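Local coordinates for conserved domain protein (Streptococcus pneumoniae, PDB 4IAJ) that is of unknown function, belongs to the DUF4649 family and, in the crystal, is disulfide-linked to a second copy across a short antiparallel pairing, at the interface of chains A and B. Numbering follows the deposited sequence. Chains: chain A/B, Conserved domain protein.

The interface of chains A and B. Residues chain A 35-40; chain B 35-40.
A disulfide on the local two-fold axis ties the two copies together: A:Cys36 SG and B:Cys36 SG are bonded at 2.1 Å. Both cysteines turn SG anti to their own carbonyl carbon (chi1 -55°), so the sulfurs meet tip to tip on one face of a short antiparallel pairing of residues 36 to 39, just past the ends of helices 26-35. Backbone holds the rest of the tight core. At the outer ends, A:Val40 N gives a nearly straight hydrogen bond to B:Ala35 O, the last carbonyl of the helix, at 2.8 Å and in the carbonyl plane, whereas B:Val40 N comes to A:Ala35 O from above that plane, at 2.9 Å. Further in, A:Leu37 N reaches B:Ile38 O in the carbonyl plane at 2.8 Å, but the bond is bent, 130° at the hydrogen. The same oxygen takes a second, weak bond from A:Ile38 N, so two successive amides share one carbonyl, and the twin does likewise.

On the face opposite the sulfurs the packing is looser. A:Ile38 and B:Leu37 lie alongside each other and point the same way; the leucine has CG anti to its backbone N (chi1 -177°), and its CD2 comes only to 4.0 Å from A:Ile38 CG2. At one end A:Val40 packs a little closer, CG2 3.7 Å from B:Leu37 CA; its twin is looser. The covalent link suggests a real dimer, although the structure alone does not show whether it forms in the cell. In the two-fold-related leucine–isoleucine pair, A:Leu37 CD2 stands 4.1 Å from B:Ile38 CG2.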
loop_
_atom_site.group_PDB
_atom_site.type_symbol
_atom_site.label_atom_id
_atom_site.label_comp_id
_atom_site.label_asym_id
_atom_site.label_seq_id
_atom_site.Cartn_x
_atom_site.Cartn_y
_atom_site.Cartn_z
ATOM N N ALA A 35 -0.930 7.967 -13.139
ATOM C CA ALA A 35 -0.630 8.889 -12.044
ATOM C C ALA A 35 -0.733 8.233 -10.663
ATOM O O ALA A 35 -0.042 8.640 -9.737
ATOM C CB ALA A 35 -1.556 10.078 -12.124
ATOM N N CYS A 36 -1.593 7.236 -10.525
ATOM C CA CYS A 36 -1.819 6.573 -9.226
ATOM C C CYS A 36 -1.022 5.293 -9.091
ATOM O O CYS A 36 -1.057 4.421 -9.977
ATOM C CB CYS A 36 -3.295 6.210 -9.009
ATOM S SG CYS A 36 -4.460 7.558 -9.168
ATOM N N LEU A 37 -0.332 5.154 -7.970
ATOM C CA LEU A 37 0.238 3.866 -7.614
ATOM C C LEU A 37 -0.929 2.899 -7.351
ATOM O O LEU A 37 -0.933 1.791 -7.847
ATOM C CB LEU A 37 1.159 3.997 -6.412
ATOM C CG LEU A 37 1.897 2.730 -5.954
ATOM C CD1 LEU A 37 2.906 2.236 -6.990
ATOM C CD2 LEU A 37 2.579 2.974 -4.633
ATOM N N ILE A 38 -1.908 3.348 -6.564
ATOM C CA ILE A 38 -3.187 2.659 -6.371
ATOM C C ILE A 38 -4.308 3.700 -6.467
ATOM O O ILE A 38 -4.249 4.743 -5.820
ATOM C CB ILE A 38 -3.263 1.963 -5.003
ATOM C CG1 ILE A 38 -2.185 0.883 -4.881
ATOM C CG2 ILE A 38 -4.641 1.328 -4.777
ATOM C CD1 ILE A 38 -1.912 0.466 -3.444
ATOM N N GLY A 39 -5.300 3.424 -7.296
ATOM C CA GLY A 39 -6.459 4.303 -7.433
ATOM C C GLY A 39 -7.437 4.019 -6.300
ATOM O O GLY A 39 -7.630 2.859 -5.921
ATOM N N VAL A 40 -8.047 5.069 -5.757
ATOM C CA VAL A 40 -9.006 4.915 -4.649
ATOM C C VAL A 40 -10.092 3.908 -5.029
ATOM O O VAL A 40 -10.506 3.078 -4.215
ATOM C CB VAL A 40 -9.656 6.258 -4.257
ATOM C CG1 VAL A 40 -10.862 6.057 -3.333
ATOM C CG2 VAL A 40 -8.646 7.174 -3.584
ATOM N N ALA B 35 -8.440 11.147 -6.566
ATOM C CA ALA B 35 -8.570 9.871 -7.292
ATOM C C ALA B 35 -7.523 8.826 -6.877
ATOM O O ALA B 35 -7.819 7.629 -6.940
ATOM C CB ALA B 35 -8.541 10.098 -8.807
ATOM N N CYS B 36 -6.343 9.256 -6.415
ATOM C CA CYS B 36 -5.298 8.316 -5.996
ATOM C C CYS B 36 -5.341 8.047 -4.498
ATOM O O CYS B 36 -5.431 8.960 -3.671
ATOM C CB CYS B 36 -3.878 8.774 -6.383
ATOM S SG CYS B 36 -3.628 9.147 -8.130
ATOM N N LEU B 37 -5.330 6.773 -4.156
ATOM C CA LEU B 37 -5.080 6.356 -2.788
ATOM C C LEU B 37 -3.642 6.761 -2.440
ATOM O O LEU B 37 -3.374 7.374 -1.403
ATOM C CB LEU B 37 -5.304 4.847 -2.635
ATOM C CG LEU B 37 -5.131 4.338 -1.200
ATOM C CD1 LEU B 37 -6.168 4.966 -0.281
ATOM C CD2 LEU B 37 -5.197 2.828 -1.161
ATOM N N ILE B 38 -2.724 6.414 -3.324
ATOM C CA ILE B 38 -1.338 6.889 -3.276
ATOM C C ILE B 38 -0.921 7.220 -4.692
ATOM O O ILE B 38 -1.119 6.402 -5.591
ATOM C CB ILE B 38 -0.386 5.811 -2.743
ATOM C CG1 ILE B 38 -0.761 5.389 -1.311
ATOM C CG2 ILE B 38 1.056 6.314 -2.762
ATOM C CD1 ILE B 38 0.074 4.234 -0.821
ATOM N N GLY B 39 -0.343 8.398 -4.898
ATOM C CA GLY B 39 0.117 8.819 -6.218
ATOM C C GLY B 39 1.516 8.298 -6.400
ATOM O O GLY B 39 2.278 8.218 -5.419
ATOM N N VAL B 40 1.845 7.919 -7.629
ATOM C CA VAL B 40 3.159 7.387 -7.980
ATOM C C VAL B 40 4.267 8.316 -7.526
ATOM O O VAL B 40 5.268 7.890 -6.981
ATOM C CB VAL B 40 3.348 7.199 -9.509
ATOM C CG1 VAL B 40 4.766 6.719 -9.830
ATOM C CG2 VAL B 40 2.342 6.222 -10.078
#